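Side-chain contacts in aspartate aminotransferase (Plasmodium falciparum, PDB 3K7Y), which probably catalyses the transfer of the amino group of L-aspartate to 2-oxoglutarate, giving oxaloacetate and L-glutamate, with pyridoxal 5'-phosphate as cofactor: residues Ile32-Gly37 / Asp392-Lys397; Tyr184-Val189 / Ile376-Ile381; Gln217-Thr222 / Gln319-Asn324; Leu327-Leu332 / Leu354-Pro359. All blocks are in the same frame, centred on the assembly; numbering follows the deposited sequence.

Contact 1. Residues Ile32-Gly37 / Asp392-Lys397; sequences INLSIG and DYIADK
Ile-32 and Ile-394 carry this contact, in which a short segment that includes strand 32-33 lies against helix 390-403. The interaction between the two segments is apolar. CD1 of Ile-32 touches two successive helix residues: it comes to 3.7 Å from CD2 of Tyr-393 and 3.8 Å from CG1 of Ile-394. It meets the tyrosine at the edge of the ring, near the ring plane. The ring reaches that methyl because its CG lies anti to the backbone N (chi1 -176°). Leu-34, two residues on, adds a looser touch, its CD1 lying 4.5 Å from CG2 of Ile-394. Branched aliphatic side chains suit this place, since they fill buried volume without leaving polar atoms to satisfy. Tyrosine suits the margin, where a flat apolar ring ends in a hydroxyl.

Within the helix, CG of Lys-397 lies 3.8 Å above one face of the Tyr-393 ring, toward its rim, one turn further along. The lysine also makes a long salt bridge with Asp-396.

Among its neighbours, Ile-32 is hydrogen-bonded through its backbone to His-372 and Tyr-374, as strand 32-33 runs parallel to strand 373-374. On the helix, Ile-394 also touches Phe-328 of helix 304-335, so helix 390-403 meets both the small parallel sheet and helix 304-335, in the small domain.

Contact 2. Residues Tyr184-Val189 / Ile376-Ile381; sequences YNPCSV and INNGRI. With PLP (pyridoxal-5'-phosphate), chain B.
Arg-380 reaches Asn-185 beside the cofactor of this aminotransferase, a fold-type I enzyme whose pyridoxal phosphate lies in the cleft between the large and small domains, near the dimer interface. By its place in the Gly-Arg-Ile-Asn sequence, Arg-380 probably corresponds to the arginine that receives the substrate alpha-carboxylate in relatives. The two flat groups are turned 60° apart. At the arginine, OD1 of Asn-185 sits at the guanidinium edge, almost in its plane, and accepts a bent hydrogen bond (140°) from NH1 of Arg-380, 2.8 Å away. At the amide, the donor comes from the side, tilted from the carbonyl plane. A bend at chi3 (84°) in an otherwise extended arginine chain turns the guanidinium to this position. Its NH2 is bonded to the backbone O of Ser-35, and Phe-355 makes a cation-pi contact, so several partners hold its rotation.

Pro-186 packs alongside the arginine's aliphatic part, with CB 3.7 Å from CD of Arg-380. The cis bond and rigid ring fix the backbone just after Asn-185 in this buried loop. An amide fits position 185 because it can accept and donate at once: ND2 of Asn-185 gives a hydrogen bond to O3 of pyridoxal phosphate, 2.9 Å away.

Contact 3. Residues Gln217-Thr222 / Gln319-Asn324; sequences QGFGHT and QRITNN
Phe-219 touches Ile-321 of helix 304-335 with its ring. At the start of the side chain, CB leaves the backbone across the line to the helix and makes no close contact with it. CG is placed beside the backbone N (chi1 -72°), and this brings one flank of the ring round to the isoleucine. Next along that flank, CD1 of Phe-219 lies 3.9 Å from CD1 of Ile-321; CE1 of Phe-219 then comes to 3.8 Å from the same methyl. Both ring atoms therefore share one partner, which approaches at the ring edge, near its plane. The phenylalanine side chain also lies close to those of Tyr-216 and Lys-249, both cofactor-binding residues.

At the backbone, O of Phe-219 stands 4.3 Å from CG2 of Thr-322, a loose contact. A large flat side chain suits this buried spot because it spans from the helix to the neighbours of the cofactor, while the slim isoleucine tip meets its rim. The loop is tied to the same helix by polar bonds: the backbone O of His-221 and that of Thr-222 accept from Ser-318 and Ser-315. Such second-shell packing, behind the loop that carries Tyr-216, borders the pyridoxal phosphate site of a fold-type I aminotransferase.

Contact 4. Residues Leu327-Leu332 / Leu354-Pro359; sequences LFFNKL and LFSFVP
The later part of the long helix 304-335, which links the two domains of this fold-type I aminotransferase, lies over strand 355-357 in the small domain, where that strand pairs antiparallel with strand 380-382. The ring of Phe-329 reaches from the helix to the strand, where it meets Ser-356 and, just past the strand, Val-358. The ring arrives edge first. Its CG is anti to the carbonyl carbon (chi1 -62°), an arrangement that carries the far rim out from the helix to the strand.

Two sides of that rim have different partners. On one, CE1 of Phe-329 touches CG2 of Val-358 at 4.1 Å, an apolar contact in which the two side chains run antiparallel alongside one another. Toward the other, CZ of Phe-329 lies 3.9 Å from CB of Ser-356. A serine suits this place, being small enough to let the ring come close to the strand, and its hydroxyl has weak hydrogen bonds with Arg-325 and Gln-351 to satisfy it in a buried setting.

One face of the Phe-329 ring has CD2 of Phe-328 4.0 Å above its centre; the ring of Tyr-348 also meets this ring, the planes nearly parallel. At the rim itself, OG of Ser-356 lies in the ring plane, 3.7 Å from CE2 of Phe-329.

All four contacts are buried, but their chemistry differs: only contact 2 has a hydrogen bond between its segments and binds the cofactor. Contact 3 is an apolar layer behind that site. Contacts 1 and 4 lie further from the chain's centre, contact 1 resting on aliphatic and aromatic packing, contact 4 on a ring edge against a valine and a serine. Contacts 3 and 4 use successive parts of helix 304-335, the first against a loop, the second against strand 355-357. That strand is the sheet neighbour of strand 380-382 in contact 2, joined where Ser-356 N meets Ile-381 O. Contact 1 meets contact 4 where the two helices pack, and contact 2 through Ser-35.

Contact 1. Residues Ile32-Gly37 / Asp392-Lys397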
loop_
_atom_site.group_PDB
_atom_site.type_symbol
_atom_site.label_atom_id
_atom_site.label_comp_id
_atom_site.label_asym_id
_atom_site.label_seq_id
_atom_site.Cartn_x
_atom_site.Cartn_y
_atom_site.Cartn_z
ATOM N N ILE A 32 -3.662 26.084 18.298
ATOM C CA ILE A 32 -4.878 25.643 17.609
ATOM C C ILE A 32 -4.618 25.065 16.213
ATOM O O ILE A 32 -3.910 25.647 15.386
ATOM C CB ILE A 32 -5.972 26.738 17.576
ATOM C CG1 ILE A 32 -6.401 27.094 19.004
ATOM C CG2 ILE A 32 -7.185 26.271 16.788
ATOM C CD1 ILE A 32 -7.179 28.388 19.141
ATOM N N ASN A 33 -5.256 23.921 15.990
ATOM C CA ASN A 33 -5.053 23.008 14.876
ATOM C C ASN A 33 -6.170 23.076 13.848
ATOM O O ASN A 33 -7.164 22.359 13.975
ATOM C CB ASN A 33 -5.064 21.596 15.459
ATOM C CG ASN A 33 -6.024 21.457 16.670
ATOM O OD1 ASN A 33 -5.756 21.986 17.756
ATOM N ND2 ASN A 33 -7.135 20.746 16.475
ATOM N N LEU A 34 -6.030 23.919 12.831
ATOM C CA LEU A 34 -7.117 24.079 11.856
ATOM C C LEU A 34 -6.715 23.779 10.412
ATOM O O LEU A 34 -7.278 24.340 9.479
ATOM C CB LEU A 34 -7.741 25.481 11.956
ATOM C CG LEU A 34 -8.276 26.009 13.298
ATOM C CD1 LEU A 34 -8.752 27.440 13.164
ATOM C CD2 LEU A 34 -9.395 25.138 13.870
ATOM N N SER A 35 -5.765 22.870 10.232
ATOM C CA SER A 35 -5.192 22.587 8.916
ATOM C C SER A 35 -5.263 21.100 8.598
ATOM O O SER A 35 -5.452 20.698 7.441
ATOM C CB SER A 35 -3.738 23.027 8.896
ATOM O OG SER A 35 -3.041 22.386 9.947
ATOM N N ILE A 36 -5.092 20.302 9.651
ATOM C CA ILE A 36 -5.145 18.839 9.621
ATOM C C ILE A 36 -6.361 18.298 8.861
ATOM O O ILE A 36 -7.489 18.765 9.050
ATOM C CB ILE A 36 -5.092 18.237 11.077
ATOM C CG1 ILE A 36 -5.420 19.295 12.157
ATOM C CG2 ILE A 36 -3.743 17.567 11.345
ATOM C CD1 ILE A 36 -4.264 20.281 12.520
ATOM N N GLY A 37 -6.115 17.319 7.993
ATOM C CA GLY A 37 -7.187 16.666 7.238
ATOM C C GLY A 37 -8.172 15.913 8.122
ATOM O O GLY A 37 -9.292 15.633 7.707
ATOM N N ASP A 392 -14.271 32.230 20.740
ATOM C CA ASP A 392 -13.844 33.583 21.088
ATOM C C ASP A 392 -12.436 33.826 20.587
ATOM O O ASP A 392 -12.236 34.610 19.664
ATOM C CB ASP A 392 -13.942 33.855 22.604
ATOM C CG ASP A 392 -13.140 35.112 23.060
ATOM O OD1 ASP A 392 -12.833 35.216 24.275
ATOM O OD2 ASP A 392 -12.813 35.993 22.219
ATOM N N TYR A 393 -11.470 33.137 21.181
ATOM C CA TYR A 393 -10.078 33.394 20.862
ATOM C C TYR A 393 -9.868 33.462 19.346
ATOM O O TYR A 393 -9.355 34.458 18.822
ATOM C CB TYR A 393 -9.166 32.354 21.505
ATOM C CG TYR A 393 -7.711 32.651 21.276
ATOM C CD1 TYR A 393 -7.083 33.704 21.947
ATOM C CD2 TYR A 393 -6.960 31.900 20.368
ATOM C CE1 TYR A 393 -5.735 33.994 21.731
ATOM C CE2 TYR A 393 -5.610 32.178 20.145
ATOM C CZ TYR A 393 -5.002 33.223 20.829
ATOM O OH TYR A 393 -3.669 33.508 20.616
ATOM N N ILE A 394 -10.301 32.416 18.649
ATOM C CA ILE A 394 -10.140 32.315 17.206
ATOM C C ILE A 394 -10.748 33.517 16.481
ATOM O O ILE A 394 -10.061 34.221 15.731
ATOM C CB ILE A 394 -10.784 31.022 16.667
ATOM C CG1 ILE A 394 -10.127 29.793 17.289
ATOM C CG2 ILE A 394 -10.664 30.962 15.161
ATOM C CD1 ILE A 394 -10.845 28.511 17.002
ATOM N N ALA A 395 -12.039 33.735 16.722
ATOM C CA ALA A 395 -12.828 34.718 15.995
ATOM C C ALA A 395 -12.279 36.106 16.246
ATOM O O ALA A 395 -12.130 36.900 15.312
ATOM C CB ALA A 395 -14.294 34.624 16.397
ATOM N N ASP A 396 -11.956 36.376 17.506
ATOM C CA ASP A 396 -11.260 37.590 17.882
ATOM C C ASP A 396 -9.993 37.770 17.045
ATOM O O ASP A 396 -9.901 38.712 16.265
ATOM C CB ASP A 396 -10.940 37.581 19.378
ATOM C CG ASP A 396 -10.192 38.818 19.828
ATOM O OD1 ASP A 396 -10.039 39.783 19.043
ATOM O OD2 ASP A 396 -9.752 38.817 20.989
ATOM N N LYS A 397 -9.039 36.854 17.180
ATOM C CA LYS A 397 -7.757 36.986 16.490
ATOM C C LYS A 397 -7.855 37.177 14.970
ATOM O O LYS A 397 -7.017 37.864 14.377
ATOM C CB LYS A 397 -6.830 35.818 16.830
ATOM C CG LYS A 397 -6.256 35.843 18.261
ATOM C CD LYS A 397 -5.635 37.193 18.613
ATOM C CE LYS A 397 -5.105 37.225 20.035
ATOM N NZ LYS A 397 -6.196 37.194 21.050
#

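Contact 2. Residues Tyr184-Val189 / Ile376-Ile381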
loop_
_atom_site.group_PDB
_atom_site.type_symbol
_atom_site.label_atom_id
_atom_site.label_comp_id
_atom_site.label_asym_id
_atom_site.label_seq_id
_atom_site.Cartn_x
_atom_site.Cartn_y
_atom_site.Cartn_z
ATOM N N TYR A 184 -16.598 19.119 -1.182
ATOM C CA TYR A 184 -15.440 19.530 -1.958
ATOM C C TYR A 184 -14.255 19.919 -1.089
ATOM O O TYR A 184 -14.394 20.663 -0.117
ATOM C CB TYR A 184 -15.821 20.696 -2.857
ATOM C CG TYR A 184 -14.914 20.885 -4.042
ATOM C CD1 TYR A 184 -13.613 21.368 -3.890
ATOM C CD2 TYR A 184 -15.359 20.590 -5.334
ATOM C CE1 TYR A 184 -12.773 21.551 -4.998
ATOM C CE2 TYR A 184 -14.522 20.777 -6.462
ATOM C CZ TYR A 184 -13.236 21.259 -6.282
ATOM O OH TYR A 184 -12.420 21.436 -7.383
ATOM N N ASN A 185 -13.091 19.387 -1.446
ATOM C CA ASN A 185 -11.820 19.729 -0.811
ATOM C C ASN A 185 -10.901 20.464 -1.793
ATOM O O ASN A 185 -10.414 19.864 -2.742
ATOM C CB ASN A 185 -11.147 18.456 -0.296
ATOM C CG ASN A 185 -9.837 18.726 0.416
ATOM O OD1 ASN A 185 -9.218 19.776 0.245
ATOM N ND2 ASN A 185 -9.405 17.769 1.223
ATOM N N PRO A 186 -10.633 21.765 -1.552
ATOM C CA PRO A 186 -10.977 22.607 -0.389
ATOM C C PRO A 186 -12.324 23.360 -0.342
ATOM O O PRO A 186 -12.784 23.661 0.760
ATOM C CB PRO A 186 -9.844 23.629 -0.366
ATOM C CG PRO A 186 -9.491 23.793 -1.797
ATOM C CD PRO A 186 -9.702 22.456 -2.465
ATOM N N CYS A 187 -12.938 23.680 -1.485
ATOM C CA CYS A 187 -14.164 24.543 -1.527
ATOM C C CYS A 187 -15.263 24.299 -0.494
ATOM O O CYS A 187 -15.845 25.242 0.001
ATOM C CB CYS A 187 -14.802 24.527 -2.910
ATOM S SG CYS A 187 -13.641 25.083 -4.125
ATOM N N SER A 188 -15.557 23.040 -0.195
ATOM C CA SER A 188 -16.595 22.695 0.765
ATOM C C SER A 188 -17.973 23.065 0.227
ATOM O O SER A 188 -18.879 23.362 0.991
ATOM C CB SER A 188 -16.352 23.404 2.102
ATOM O OG SER A 188 -14.975 23.441 2.416
ATOM N N VAL A 189 -18.119 23.030 -1.091
ATOM C CA VAL A 189 -19.355 23.407 -1.769
ATOM C C VAL A 189 -19.813 22.206 -2.599
ATOM O O VAL A 189 -19.070 21.759 -3.462
ATOM C CB VAL A 189 -19.093 24.631 -2.720
ATOM C CG1 VAL A 189 -20.326 25.004 -3.484
ATOM C CG2 VAL A 189 -18.595 25.846 -1.951
ATOM N N ILE A 376 -4.530 26.586 6.539
ATOM C CA ILE A 376 -3.847 26.401 5.252
ATOM C C ILE A 376 -3.654 27.731 4.481
ATOM O O ILE A 376 -4.460 28.656 4.579
ATOM C CB ILE A 376 -4.516 25.302 4.360
ATOM C CG1 ILE A 376 -4.706 23.994 5.140
ATOM C CG2 ILE A 376 -3.713 25.037 3.080
ATOM C CD1 ILE A 376 -6.183 23.748 5.610
ATOM N N ASN A 377 -2.559 27.801 3.725
ATOM C CA ASN A 377 -2.170 28.967 2.908
ATOM C C ASN A 377 -3.253 29.578 2.032
ATOM O O ASN A 377 -3.155 30.753 1.667
ATOM C CB ASN A 377 -0.984 28.594 1.999
ATOM C CG ASN A 377 0.178 28.019 2.779
ATOM O OD1 ASN A 377 0.427 26.799 2.752
ATOM N ND2 ASN A 377 0.879 28.889 3.522
ATOM N N ASN A 378 -4.263 28.788 1.671
ATOM C CA ASN A 378 -5.277 29.230 0.699
ATOM C C ASN A 378 -6.630 29.704 1.270
ATOM O O ASN A 378 -7.485 30.187 0.514
ATOM C CB ASN A 378 -5.483 28.169 -0.408
ATOM C CG ASN A 378 -6.053 26.832 0.113
ATOM O OD1 ASN A 378 -6.084 25.849 -0.622
ATOM N ND2 ASN A 378 -6.495 26.795 1.362
ATOM N N GLY A 379 -6.810 29.564 2.584
ATOM C CA GLY A 379 -8.069 29.878 3.225
ATOM C C GLY A 379 -8.814 28.705 3.853
ATOM O O GLY A 379 -9.693 28.930 4.676
ATOM N N ARG A 380 -8.490 27.461 3.475
ATOM C CA ARG A 380 -9.198 26.255 3.981
ATOM C C ARG A 380 -9.150 26.101 5.509
ATOM O O ARG A 380 -8.133 26.403 6.150
ATOM C CB ARG A 380 -8.677 24.976 3.322
ATOM C CG ARG A 380 -9.580 23.765 3.562
ATOM C CD ARG A 380 -8.997 22.454 3.027
ATOM N NE ARG A 380 -8.060 21.815 3.956
ATOM C CZ ARG A 380 -7.443 20.656 3.731
ATOM N NH1 ARG A 380 -7.652 19.980 2.601
ATOM N NH2 ARG A 380 -6.615 20.160 4.647
ATOM N N ILE A 381 -10.235 25.615 6.100
ATOM C CA ILE A 381 -10.347 25.627 7.556
ATOM C C ILE A 381 -10.989 24.389 8.119
ATOM O O ILE A 381 -12.154 24.098 7.837
ATOM C CB ILE A 381 -11.147 26.838 8.013
ATOM C CG1 ILE A 381 -10.211 27.964 8.412
ATOM C CG2 ILE A 381 -12.075 26.507 9.172
ATOM C CD1 ILE A 381 -10.956 29.259 8.542
HETATM N N1 PLP B . -9.684 12.676 -2.161
HETATM C C2 PLP B . -10.002 13.766 -1.392
HETATM C C2A PLP B . -10.828 14.836 -1.998
HETATM C C3 PLP B . -9.563 13.840 -0.079
HETATM O O3 PLP B . -9.896 14.921 0.698
HETATM C C4 PLP B . -8.786 12.809 0.452
HETATM C C4A PLP B . -8.460 12.869 1.913
HETATM O O4A PLP B . -9.203 12.293 2.720
HETATM C C5 PLP B . -8.459 11.682 -0.327
HETATM C C6 PLP B . -8.915 11.640 -1.646
HETATM C C5A PLP B . -7.601 10.507 0.152
HETATM O O4P PLP B . -7.963 9.913 1.387
HETATM P P PLP B . -7.021 8.782 2.065
HETATM O O1P PLP B . -7.827 7.843 2.917
HETATM O O2P PLP B . -6.055 9.446 3.009
HETATM O O3P PLP B . -6.343 8.018 0.950
#

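Contact 3. Residues Gln217-Thr222 / Gln319-Asn324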
loop_
_atom_site.group_PDB
_atom_site.type_symbol
_atom_site.label_atom_id
_atom_site.label_comp_id
_atom_site.label_asym_id
_atom_site.label_seq_id
_atom_site.Cartn_x
_atom_site.Cartn_y
_atom_site.Cartn_z
ATOM N N GLN A 217 -18.528 10.440 2.211
ATOM C CA GLN A 217 -19.953 10.121 2.183
ATOM C C GLN A 217 -20.481 10.382 3.582
ATOM O O GLN A 217 -19.985 9.802 4.549
ATOM C CB GLN A 217 -20.213 8.668 1.786
ATOM C CG GLN A 217 -20.745 8.468 0.373
ATOM C CD GLN A 217 -21.588 7.199 0.237
ATOM O OE1 GLN A 217 -21.241 6.152 0.758
ATOM N NE2 GLN A 217 -22.699 7.298 -0.471
ATOM N N GLY A 218 -21.451 11.282 3.694
ATOM C CA GLY A 218 -22.149 11.501 4.968
ATOM C C GLY A 218 -21.786 12.761 5.735
ATOM O O GLY A 218 -22.179 12.921 6.901
ATOM N N PHE A 219 -21.051 13.657 5.079
ATOM C CA PHE A 219 -20.659 14.926 5.680
ATOM C C PHE A 219 -21.352 16.137 5.055
ATOM O O PHE A 219 -21.461 17.192 5.680
ATOM C CB PHE A 219 -19.145 15.076 5.642
ATOM C CG PHE A 219 -18.437 14.177 6.602
ATOM C CD1 PHE A 219 -18.337 14.514 7.946
ATOM C CD2 PHE A 219 -17.867 12.984 6.167
ATOM C CE1 PHE A 219 -17.673 13.680 8.849
ATOM C CE2 PHE A 219 -17.193 12.140 7.063
ATOM C CZ PHE A 219 -17.099 12.492 8.406
ATOM N N GLY A 220 -21.836 15.975 3.833
ATOM C CA GLY A 220 -22.511 17.059 3.135
ATOM C C GLY A 220 -23.950 17.207 3.561
ATOM O O GLY A 220 -24.521 18.302 3.522
ATOM N N HIS A 221 -24.544 16.093 3.974
ATOM C CA HIS A 221 -25.956 16.070 4.336
ATOM C C HIS A 221 -26.211 15.341 5.638
ATOM O O HIS A 221 -25.277 15.019 6.370
ATOM C CB HIS A 221 -26.761 15.444 3.205
ATOM C CG HIS A 221 -26.724 16.240 1.941
ATOM N ND1 HIS A 221 -26.744 17.618 1.934
ATOM C CD2 HIS A 221 -26.683 15.856 0.647
ATOM C CE1 HIS A 221 -26.707 18.047 0.687
ATOM N NE2 HIS A 221 -26.676 16.998 -0.114
ATOM N N THR A 222 -27.485 15.106 5.928
ATOM C CA THR A 222 -27.887 14.318 7.087
ATOM C C THR A 222 -28.010 12.850 6.677
ATOM O O THR A 222 -27.505 11.958 7.360
ATOM C CB THR A 222 -29.199 14.852 7.685
ATOM O OG1 THR A 222 -29.859 15.658 6.699
ATOM C CG2 THR A 222 -28.913 15.713 8.912
ATOM N N GLN A 319 -24.263 16.617 11.322
ATOM C CA GLN A 319 -25.063 17.628 12.013
ATOM C C GLN A 319 -24.121 18.531 12.822
ATOM O O GLN A 319 -23.992 19.715 12.522
ATOM C CB GLN A 319 -26.164 17.006 12.900
ATOM C CG GLN A 319 -25.807 16.895 14.409
ATOM C CD GLN A 319 -26.952 16.435 15.329
ATOM O OE1 GLN A 319 -28.012 16.004 14.872
ATOM N NE2 GLN A 319 -26.725 16.528 16.640
ATOM N N ARG A 320 -23.420 17.958 13.805
ATOM C CA ARG A 320 -22.591 18.747 14.718
ATOM C C ARG A 320 -21.653 19.664 13.941
ATOM O O ARG A 320 -21.531 20.847 14.258
ATOM C CB ARG A 320 -21.805 17.853 15.685
ATOM C CG ARG A 320 -20.873 18.644 16.606
ATOM C CD ARG A 320 -19.870 17.776 17.413
ATOM N NE ARG A 320 -18.699 17.282 16.659
ATOM C CZ ARG A 320 -17.680 18.016 16.194
ATOM N NH1 ARG A 320 -17.638 19.340 16.341
ATOM N NH2 ARG A 320 -16.693 17.411 15.543
ATOM N N ILE A 321 -21.015 19.112 12.913
ATOM C CA ILE A 321 -20.111 19.873 12.068
ATOM C C ILE A 321 -20.833 21.053 11.429
ATOM O O ILE A 321 -20.491 22.192 11.729
ATOM C CB ILE A 321 -19.398 18.990 11.029
ATOM C CG1 ILE A 321 -18.369 18.096 11.737
ATOM C CG2 ILE A 321 -18.704 19.852 9.994
ATOM C CD1 ILE A 321 -17.869 16.908 10.929
ATOM N N THR A 322 -21.848 20.812 10.595
ATOM C CA THR A 322 -22.471 21.944 9.909
ATOM C C THR A 322 -22.998 22.959 10.931
ATOM O O THR A 322 -23.048 24.149 10.638
ATOM C CB THR A 322 -23.520 21.561 8.822
ATOM O OG1 THR A 322 -24.797 21.399 9.415
ATOM C CG2 THR A 322 -23.148 20.299 8.082
ATOM N N ASN A 323 -23.325 22.486 12.139
ATOM C CA ASN A 323 -23.729 23.358 13.265
ATOM C C ASN A 323 -22.565 24.215 13.768
ATOM O O ASN A 323 -22.661 25.442 13.835
ATOM C CB ASN A 323 -24.335 22.550 14.435
ATOM C CG ASN A 323 -25.698 21.920 14.094
ATOM O OD1 ASN A 323 -26.219 22.083 12.986
ATOM N ND2 ASN A 323 -26.271 21.190 15.054
ATOM N N ASN A 324 -21.469 23.550 14.122
ATOM C CA ASN A 324 -20.197 24.194 14.442
ATOM C C ASN A 324 -19.772 25.305 13.440
ATOM O O ASN A 324 -19.260 26.343 13.845
ATOM C CB ASN A 324 -19.115 23.118 14.513
ATOM C CG ASN A 324 -18.147 23.320 15.668
ATOM O OD1 ASN A 324 -18.490 23.945 16.681
ATOM N ND2 ASN A 324 -16.932 22.767 15.535
#

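Contact 4. Residues Leu327-Leu332 / Leu354-Pro359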
loop_
_atom_site.group_PDB
_atom_site.type_symbol
_atom_site.label_atom_id
_atom_site.label_comp_id
_atom_site.label_asym_id
_atom_site.label_seq_id
_atom_site.Cartn_x
_atom_site.Cartn_y
_atom_site.Cartn_z
ATOM N N LEU A 327 -22.319 28.323 13.950
ATOM C CA LEU A 327 -21.859 29.020 15.153
ATOM C C LEU A 327 -20.666 29.905 14.840
ATOM O O LEU A 327 -20.643 31.089 15.191
ATOM C CB LEU A 327 -21.448 28.019 16.237
ATOM C CG LEU A 327 -21.160 28.491 17.672
ATOM C CD1 LEU A 327 -20.346 27.446 18.391
ATOM C CD2 LEU A 327 -20.422 29.795 17.753
ATOM N N PHE A 328 -19.680 29.316 14.176
ATOM C CA PHE A 328 -18.409 29.965 13.932
ATOM C C PHE A 328 -18.521 31.355 13.273
ATOM O O PHE A 328 -18.011 32.338 13.812
ATOM C CB PHE A 328 -17.479 29.023 13.149
ATOM C CG PHE A 328 -16.156 29.638 12.785
ATOM C CD1 PHE A 328 -15.258 30.030 13.768
ATOM C CD2 PHE A 328 -15.816 29.839 11.455
ATOM C CE1 PHE A 328 -14.037 30.617 13.431
ATOM C CE2 PHE A 328 -14.592 30.418 11.109
ATOM C CZ PHE A 328 -13.701 30.811 12.104
ATOM N N PHE A 329 -19.197 31.439 12.127
ATOM C CA PHE A 329 -19.325 32.715 11.416
ATOM C C PHE A 329 -20.186 33.691 12.183
ATOM O O PHE A 329 -20.094 34.900 11.983
ATOM C CB PHE A 329 -19.859 32.519 9.994
ATOM C CG PHE A 329 -18.952 31.692 9.133
ATOM C CD1 PHE A 329 -17.790 32.239 8.598
ATOM C CD2 PHE A 329 -19.241 30.365 8.885
ATOM C CE1 PHE A 329 -16.934 31.482 7.833
ATOM C CE2 PHE A 329 -18.393 29.595 8.113
ATOM C CZ PHE A 329 -17.234 30.155 7.588
ATOM N N ASN A 330 -21.020 33.166 13.069
ATOM C CA ASN A 330 -21.819 34.021 13.927
ATOM C C ASN A 330 -20.982 34.736 15.000
ATOM O O ASN A 330 -21.317 35.851 15.431
ATOM C CB ASN A 330 -22.985 33.245 14.535
ATOM C CG ASN A 330 -24.118 33.033 13.551
ATOM O OD1 ASN A 330 -24.881 32.082 13.684
ATOM N ND2 ASN A 330 -24.244 33.922 12.569
ATOM N N LYS A 331 -19.894 34.098 15.427
ATOM C CA LYS A 331 -18.981 34.748 16.354
ATOM C C LYS A 331 -18.129 35.790 15.629
ATOM O O LYS A 331 -17.669 36.764 16.237
ATOM C CB LYS A 331 -18.115 33.724 17.084
ATOM C CG LYS A 331 -18.884 32.894 18.119
ATOM C CD LYS A 331 -18.927 33.542 19.508
ATOM C CE LYS A 331 -19.777 32.727 20.472
ATOM N NZ LYS A 331 -19.864 33.353 21.816
ATOM N N LEU A 332 -17.952 35.592 14.324
ATOM C CA LEU A 332 -17.188 36.512 13.484
ATOM C C LEU A 332 -18.035 37.692 13.055
ATOM O O LEU A 332 -17.506 38.780 12.830
ATOM C CB LEU A 332 -16.646 35.807 12.235
ATOM C CG LEU A 332 -15.455 34.850 12.317
ATOM C CD1 LEU A 332 -15.175 34.278 10.951
ATOM C CD2 LEU A 332 -14.231 35.565 12.830
ATOM N N LEU A 354 -15.968 18.757 5.842
ATOM C CA LEU A 354 -15.092 18.822 6.999
ATOM C C LEU A 354 -14.503 20.229 7.182
ATOM O O LEU A 354 -14.086 20.597 8.293
ATOM C CB LEU A 354 -13.970 17.807 6.796
ATOM C CG LEU A 354 -13.593 16.794 7.877
ATOM C CD1 LEU A 354 -13.158 15.512 7.221
ATOM C CD2 LEU A 354 -12.490 17.308 8.802
ATOM N N PHE A 355 -14.458 21.002 6.090
ATOM C CA PHE A 355 -13.853 22.340 6.115
ATOM C C PHE A 355 -14.809 23.492 5.802
ATOM O O PHE A 355 -15.941 23.293 5.369
ATOM C CB PHE A 355 -12.686 22.455 5.118
ATOM C CG PHE A 355 -11.782 21.267 5.076
ATOM C CD1 PHE A 355 -10.838 21.060 6.062
ATOM C CD2 PHE A 355 -11.859 20.368 4.022
ATOM C CE1 PHE A 355 -10.003 19.949 6.000
ATOM C CE2 PHE A 355 -11.036 19.269 3.955
ATOM C CZ PHE A 355 -10.111 19.056 4.938
ATOM N N SER A 356 -14.323 24.704 6.028
ATOM C CA SER A 356 -14.863 25.873 5.353
ATOM C C SER A 356 -13.731 26.469 4.521
ATOM O O SER A 356 -12.560 26.205 4.796
ATOM C CB SER A 356 -15.425 26.888 6.348
ATOM O OG SER A 356 -16.780 26.600 6.643
ATOM N N PHE A 357 -14.083 27.241 3.497
ATOM C CA PHE A 357 -13.108 27.809 2.581
ATOM C C PHE A 357 -13.335 29.316 2.502
ATOM O O PHE A 357 -14.352 29.770 1.962
ATOM C CB PHE A 357 -13.261 27.156 1.208
ATOM C CG PHE A 357 -12.204 27.552 0.199
ATOM C CD1 PHE A 357 -10.852 27.538 0.528
ATOM C CD2 PHE A 357 -12.569 27.880 -1.105
ATOM C CE1 PHE A 357 -9.886 27.892 -0.418
ATOM C CE2 PHE A 357 -11.615 28.228 -2.055
ATOM C CZ PHE A 357 -10.273 28.236 -1.714
ATOM N N VAL A 358 -12.397 30.087 3.056
ATOM C CA VAL A 358 -12.515 31.541 3.109
ATOM C C VAL A 358 -11.318 32.186 2.398
ATOM O O VAL A 358 -10.324 32.522 3.049
ATOM C CB VAL A 358 -12.594 32.031 4.594
ATOM C CG1 VAL A 358 -12.821 33.553 4.699
ATOM C CG2 VAL A 358 -13.680 31.287 5.347
ATOM N N PRO A 359 -11.390 32.352 1.061
ATOM C CA PRO A 359 -10.209 32.875 0.357
ATOM C C PRO A 359 -9.610 34.109 1.027
ATOM O O PRO A 359 -8.382 34.218 1.157
ATOM C CB PRO A 359 -10.749 33.186 -1.044
ATOM C CG PRO A 359 -11.795 32.127 -1.260
ATOM C CD PRO A 359 -12.433 31.903 0.115
#